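Local coordinates for protein aminotransferase, class IV (Brucella abortus, PDB 4TVI) that probably transfers the amino group of leucine, isoleucine or valine to 2-oxoglutarate, using a pyridoxal 5'-phosphate cofactor carried on a lysine, at residues I241-V246 and F274-M279; V74-D79 and A304-W309. All blocks are in the same frame, centred on the assembly; numbering follows the deposited sequence.

Contact 1. Residues I241-V246 and F274-M279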
loop_
_atom_site.group_PDB
_atom_site.type_symbol
_atom_site.label_atom_id
_atom_site.label_comp_id
_atom_site.label_asym_id
_atom_site.label_seq_id
_atom_site.Cartn_x
_atom_site.Cartn_y
_atom_site.Cartn_z
ATOM N N ILE A 241 -18.140 -0.233 10.286
ATOM C CA ILE A 241 -18.777 -0.080 11.586
ATOM C C ILE A 241 -20.040 0.772 11.476
ATOM O O ILE A 241 -21.046 0.497 12.136
ATOM C CB ILE A 241 -17.801 0.537 12.601
ATOM C CG1 ILE A 241 -16.703 -0.474 12.933
ATOM C CG2 ILE A 241 -18.526 0.958 13.874
ATOM C CD1 ILE A 241 -15.602 0.097 13.743
ATOM N N THR A 242 -19.990 1.802 10.633
ATOM C CA THR A 242 -21.161 2.644 10.405
ATOM C C THR A 242 -22.240 1.830 9.700
ATOM O O THR A 242 -23.421 1.929 10.028
ATOM C CB THR A 242 -20.829 3.883 9.559
ATOM O OG1 THR A 242 -19.562 4.420 9.963
ATOM C CG2 THR A 242 -21.915 4.945 9.722
ATOM N N ARG A 243 -21.806 1.024 8.736
ATOM C CA ARG A 243 -22.676 0.111 7.992
ATOM C C ARG A 243 -23.470 -0.802 8.921
ATOM O O ARG A 243 -24.693 -0.894 8.813
ATOM C CB ARG A 243 -21.840 -0.735 7.023
ATOM C CG ARG A 243 -22.587 -1.906 6.382
ATOM C CD ARG A 243 -21.604 -2.883 5.751
ATOM N NE ARG A 243 -22.288 -3.974 5.070
ATOM C CZ ARG A 243 -22.739 -5.064 5.675
ATOM N NH1 ARG A 243 -22.568 -5.222 6.986
ATOM N NH2 ARG A 243 -23.366 -5.995 4.969
ATOM N N GLN A 244 -22.769 -1.458 9.842
ATOM C CA GLN A 244 -23.401 -2.365 10.794
ATOM C C GLN A 244 -24.388 -1.629 11.696
ATOM O O GLN A 244 -25.448 -2.156 12.022
ATOM C CB GLN A 244 -22.344 -3.064 11.650
ATOM C CG GLN A 244 -21.380 -3.950 10.871
ATOM C CD GLN A 244 -20.219 -4.422 11.724
ATOM O OE1 GLN A 244 -20.390 -4.771 12.894
ATOM N NE2 GLN A 244 -19.023 -4.414 11.148
ATOM N N ARG A 245 -24.028 -0.415 12.102
ATOM C CA ARG A 245 -24.884 0.373 12.977
ATOM C C ARG A 245 -26.183 0.739 12.268
ATOM O O ARG A 245 -27.263 0.628 12.849
ATOM C CB ARG A 245 -24.165 1.640 13.453
ATOM C CG ARG A 245 -24.993 2.482 14.431
ATOM C CD ARG A 245 -25.343 1.677 15.684
ATOM N NE ARG A 245 -24.142 1.255 16.396
ATOM C CZ ARG A 245 -24.131 0.453 17.456
ATOM N NH1 ARG A 245 -25.270 -0.030 17.943
ATOM N NH2 ARG A 245 -22.978 0.135 18.031
ATOM N N VAL A 246 -26.069 1.169 11.013
ATOM C CA VAL A 246 -27.228 1.557 10.209
ATOM C C VAL A 246 -28.152 0.360 9.929
ATOM O O VAL A 246 -29.384 0.473 10.005
ATOM C CB VAL A 246 -26.781 2.204 8.877
ATOM C CG1 VAL A 246 -27.947 2.315 7.892
ATOM C CG2 VAL A 246 -26.150 3.569 9.133
ATOM N N PHE A 274 -27.455 5.046 -1.233
ATOM C CA PHE A 274 -26.700 5.849 -0.278
ATOM C C PHE A 274 -25.457 5.122 0.223
ATOM O O PHE A 274 -25.261 3.935 -0.045
ATOM C CB PHE A 274 -27.593 6.281 0.895
ATOM C CG PHE A 274 -28.049 5.156 1.796
ATOM C CD1 PHE A 274 -29.238 4.481 1.543
ATOM C CD2 PHE A 274 -27.329 4.824 2.936
ATOM C CE1 PHE A 274 -29.675 3.471 2.386
ATOM C CE2 PHE A 274 -27.759 3.814 3.786
ATOM C CZ PHE A 274 -28.939 3.140 3.509
ATOM N N SER A 275 -24.596 5.855 0.915
ATOM C CA SER A 275 -23.378 5.271 1.452
ATOM C C SER A 275 -23.293 5.513 2.953
ATOM O O SER A 275 -23.949 6.415 3.488
ATOM C CB SER A 275 -22.148 5.846 0.751
ATOM O OG SER A 275 -21.945 7.202 1.101
ATOM N N THR A 276 -22.495 4.690 3.629
ATOM C CA THR A 276 -22.218 4.877 5.048
ATOM C C THR A 276 -20.715 4.891 5.268
ATOM O O THR A 276 -19.960 4.265 4.528
ATOM C CB THR A 276 -22.850 3.780 5.934
ATOM O OG1 THR A 276 -22.284 2.505 5.597
ATOM C CG2 THR A 276 -24.368 3.734 5.754
ATOM N N GLY A 277 -20.281 5.616 6.288
ATOM C CA GLY A 277 -18.867 5.732 6.575
ATOM C C GLY A 277 -18.661 6.663 7.743
ATOM O O GLY A 277 -19.581 7.368 8.139
ATOM N N ASN A 278 -17.461 6.670 8.301
ATOM C CA ASN A 278 -17.218 7.442 9.507
ATOM C C ASN A 278 -17.425 8.946 9.378
ATOM O O ASN A 278 -17.956 9.577 10.290
ATOM C CB ASN A 278 -15.795 7.200 10.001
ATOM C CG ASN A 278 -15.397 8.180 11.072
ATOM O OD1 ASN A 278 -16.049 8.268 12.113
ATOM N ND2 ASN A 278 -14.336 8.943 10.820
ATOM N N MET A 279 -17.003 9.519 8.255
ATOM C CA MET A 279 -16.920 10.975 8.145
ATOM C C MET A 279 -18.270 11.689 8.228
ATOM O O MET A 279 -18.388 12.715 8.904
ATOM C CB MET A 279 -16.205 11.377 6.855
ATOM C CG MET A 279 -15.888 12.859 6.807
ATOM S SD MET A 279 -14.658 13.323 8.054
ATOM C CE MET A 279 -13.330 12.205 7.635
HETATM O O HOH W 1 -19.778 1.923 6.819
#

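Contact 2. Residues V74-D79 and A304-W309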
loop_
_atom_site.group_PDB
_atom_site.type_symbol
_atom_site.label_atom_id
_atom_site.label_comp_id
_atom_site.label_asym_id
_atom_site.label_seq_id
_atom_site.Cartn_x
_atom_site.Cartn_y
_atom_site.Cartn_z
ATOM N N VAL A 74 -21.100 14.274 20.477
ATOM C CA VAL A 74 -21.105 12.832 20.695
ATOM C C VAL A 74 -20.079 12.118 19.810
ATOM O O VAL A 74 -19.698 12.626 18.754
ATOM C CB VAL A 74 -22.518 12.226 20.459
ATOM C CG1 VAL A 74 -23.528 12.863 21.415
ATOM C CG2 VAL A 74 -22.961 12.404 19.017
ATOM N N THR A 75 -19.642 10.937 20.251
ATOM C CA THR A 75 -18.628 10.155 19.542
ATOM C C THR A 75 -19.076 8.710 19.333
ATOM O O THR A 75 -18.484 7.786 19.902
ATOM C CB THR A 75 -17.291 10.140 20.313
ATOM O OG1 THR A 75 -17.503 9.592 21.624
ATOM C CG2 THR A 75 -16.727 11.548 20.452
ATOM N N PRO A 76 -20.121 8.506 18.513
ATOM C CA PRO A 76 -20.707 7.170 18.338
ATOM C C PRO A 76 -19.717 6.133 17.825
ATOM O O PRO A 76 -18.927 6.417 16.922
ATOM C CB PRO A 76 -21.827 7.406 17.318
ATOM C CG PRO A 76 -21.456 8.666 16.618
ATOM C CD PRO A 76 -20.781 9.508 17.662
ATOM N N ASP A 77 -19.761 4.950 18.430
ATOM C CA ASP A 77 -18.941 3.809 18.026
ATOM C C ASP A 77 -17.443 4.104 18.078
ATOM O O ASP A 77 -16.656 3.465 17.372
ATOM C CB ASP A 77 -19.330 3.334 16.617
ATOM C CG ASP A 77 -20.557 2.425 16.624
ATOM O OD1 ASP A 77 -20.724 1.663 17.599
ATOM O OD2 ASP A 77 -21.356 2.475 15.659
ATOM N N LEU A 78 -17.050 5.064 18.911
ATOM C CA LEU A 78 -15.630 5.334 19.138
ATOM C C LEU A 78 -14.935 4.080 19.666
ATOM O O LEU A 78 -13.770 3.827 19.355
ATOM C CB LEU A 78 -15.431 6.501 20.114
ATOM C CG LEU A 78 -13.988 6.759 20.571
ATOM C CD1 LEU A 78 -13.069 6.999 19.373
ATOM C CD2 LEU A 78 -13.928 7.939 21.537
ATOM N N ASP A 79 -15.649 3.301 20.473
ATOM C CA ASP A 79 -15.067 2.103 21.058
ATOM C C ASP A 79 -14.791 1.052 19.988
ATOM O O ASP A 79 -13.741 0.407 20.004
ATOM C CB ASP A 79 -15.973 1.530 22.155
ATOM C CG ASP A 79 -17.405 1.290 21.684
ATOM O OD1 ASP A 79 -17.841 1.912 20.694
ATOM O OD2 ASP A 79 -18.105 0.476 22.319
ATOM N N ALA A 304 -31.683 9.709 9.997
ATOM C CA ALA A 304 -32.407 10.176 11.177
ATOM C C ALA A 304 -32.247 9.190 12.326
ATOM O O ALA A 304 -32.010 9.583 13.469
ATOM C CB ALA A 304 -33.883 10.384 10.854
ATOM N N LEU A 305 -32.366 7.905 12.006
ATOM C CA LEU A 305 -32.232 6.844 12.996
ATOM C C LEU A 305 -30.837 6.819 13.601
ATOM O O LEU A 305 -30.676 6.573 14.795
ATOM C CB LEU A 305 -32.545 5.486 12.367
ATOM C CG LEU A 305 -34.010 5.228 12.015
ATOM C CD1 LEU A 305 -34.148 3.952 11.185
ATOM C CD2 LEU A 305 -34.845 5.152 13.285
ATOM N N TYR A 306 -29.827 7.080 12.776
ATOM C CA TYR A 306 -28.460 7.091 13.268
ATOM C C TYR A 306 -28.279 8.219 14.278
ATOM O O TYR A 306 -27.712 8.015 15.351
ATOM C CB TYR A 306 -27.453 7.240 12.126
ATOM C CG TYR A 306 -26.030 7.056 12.599
ATOM C CD1 TYR A 306 -25.311 8.121 13.127
ATOM C CD2 TYR A 306 -25.419 5.807 12.554
ATOM C CE1 TYR A 306 -24.015 7.956 13.580
ATOM C CE2 TYR A 306 -24.119 5.631 13.007
ATOM C CZ TYR A 306 -23.424 6.714 13.520
ATOM O OH TYR A 306 -22.134 6.555 13.977
ATOM N N TRP A 307 -28.759 9.407 13.926
ATOM C CA TRP A 307 -28.632 10.577 14.793
ATOM C C TRP A 307 -29.382 10.399 16.113
ATOM O O TRP A 307 -28.899 10.836 17.158
ATOM C CB TRP A 307 -29.128 11.828 14.068
ATOM C CG TRP A 307 -28.022 12.719 13.605
ATOM C CD1 TRP A 307 -27.698 13.954 14.093
ATOM C CD2 TRP A 307 -27.075 12.436 12.571
ATOM N NE1 TRP A 307 -26.616 14.461 13.418
ATOM C CE2 TRP A 307 -26.212 13.547 12.478
ATOM C CE3 TRP A 307 -26.876 11.353 11.708
ATOM C CZ2 TRP A 307 -25.167 13.606 11.558
ATOM C CZ3 TRP A 307 -25.832 11.414 10.795
ATOM C CH2 TRP A 307 -24.992 12.532 10.728
ATOM N N GLU A 308 -30.545 9.745 16.072
ATOM C CA GLU A 308 -31.297 9.483 17.297
ATOM C C GLU A 308 -30.491 8.625 18.245
ATOM O O GLU A 308 -30.332 8.958 19.418
ATOM C CB GLU A 308 -32.625 8.770 17.033
ATOM C CG GLU A 308 -33.245 8.255 18.347
ATOM C CD GLU A 308 -34.440 7.340 18.149
ATOM O OE1 GLU A 308 -34.458 6.585 17.151
ATOM O OE2 GLU A 308 -35.359 7.359 18.997
ATOM N N TRP A 309 -29.989 7.508 17.725
ATOM C CA TRP A 309 -29.200 6.592 18.532
ATOM C C TRP A 309 -27.928 7.256 19.047
ATOM O O TRP A 309 -27.540 7.064 20.199
ATOM C CB TRP A 309 -28.849 5.336 17.732
ATOM C CG TRP A 309 -27.769 4.545 18.379
ATOM C CD1 TRP A 309 -27.900 3.675 19.423
ATOM C CD2 TRP A 309 -26.381 4.553 18.034
ATOM N NE1 TRP A 309 -26.679 3.143 19.752
ATOM C CE2 TRP A 309 -25.729 3.662 18.911
ATOM C CE3 TRP A 309 -25.623 5.227 17.070
ATOM C CZ2 TRP A 309 -24.355 3.429 18.852
ATOM C CZ3 TRP A 309 -24.264 4.994 17.013
ATOM C CH2 TRP A 309 -23.642 4.106 17.901
HETATM O O HOH W 2 -21.322 4.136 13.645
#

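Contact 1. Residues I241-V246 and F274-M279
The first turns of helix 241-252 lie against the C-terminal part of strand 272-277, their local axes 6.7 Å apart at closest approach and their N-to-C directions 117° apart. The backbones come nearest where T242 faces G277, with 5.4 Å between their CA atoms. No direct hydrogen bond joins the segments; a water does, accepting from R243 N at 2.9 Å and hydrogen-bonding T276 OG1 at 2.8 Å. T276 OG1 sits between its own backbone N and carbonyl carbon (chi1 63°), a rotation that turns the hydroxyl to the helix, where it also packs on R243 CA at 3.4 Å. This leaves T276 CG2 to meet V246 CG2 tip to tip, 3.8 Å apart, while V246 CG1 lies at the edge of the F274 ring, near its plane. T242 sets CB and CG2 against G277 N and O; its OG1, 3.3 Å from G277 C, is hydrogen-bonded to the phosphate of the cofactor-modified lysine at position 180, as is I241 N. The helix thus presents its N-terminal end to the phosphate, where its dipole would be expected to help hold the negative charge. R243 runs extended away from the strand to a salt bridge with E259. Strands 219-224 and 281-288 flank the 272-277 strand, the F221 ring meeting that of F274 with the two planes nearly parallel, and Y306 of helix 297-310 packs on T242.

Contact 2. Residues V74-D79 and A304-W309
P76 and W309 make the tightest apolar meeting here: P76 CB lies 3.4 Å from W309 CZ3, at the far end of the indole, approaching its plane obliquely. The same proline reaches Y306, whose side chain crosses it at about a right angle. P76 CG comes within 3.4 Å of Y306 OH and 4.0 Å of Y306 CE1, so the pyrrolidine ring packs against the hydroxyl end of the tyrosine as well as the six-membered part of the tryptophan. Both aromatic side chains leave the helix with CG anti to the backbone N (chi1 -172° for Y306, 165° for W309), and, one helical turn apart, they extend alongside each other to the loop. The D77 side chain runs at about a right angle to that of W309, while the planes of carboxylate and indole are 41° apart and OD2 of D77 is 3.6 Å from W309 CH2. The two loop residues occupy the central positions of a type II beta turn running from T75 to L78, closed by L78 N to T75 O, and D77 is also the N-cap residue of helix 78-91, although its side chain makes no capping bond. The turn therefore delivers the chain into that helix while its corner meets helix 297-310 near the C-terminus. A water lies in the plane of the Y306 ring, at its edge, 2.6 Å from Y306 OH; it donates to D77 OD2, also at 2.6 Å, and so couples phenol and carboxylate across the contact. The other carboxylate oxygen, OD1, forms a salt bridge with R245 of helix 241-252, which may stabilise the charged form of D77. R245 also packs on Y306 and W309, while F71 touches P76.

In the fold
Both contacts are largely buried, but contact 1 lies about 8 Å from the centre of the chain and contact 2 about 15 Å, their own centres being about 10 Å apart. They hold different elements: helix 241-252 on strand 272-277 in one, the turn before helix 78-91 on helix 297-310 in the other. R245, on the helix of contact 1, reaches across to both segments of contact 2, and I241 CG2 approaches D77 OD2 to 3.7 Å. Each is bridged by one water, from a backbone NH to a threonine hydroxyl in contact 1 and from a carboxylate to a phenol in contact 2. Contact 1 pairs threonine and valine methyls and one phenylalanine edge, with T242 at the cofactor phosphate; contact 2 sets a proline and a carboxylate against two large aromatic side chains.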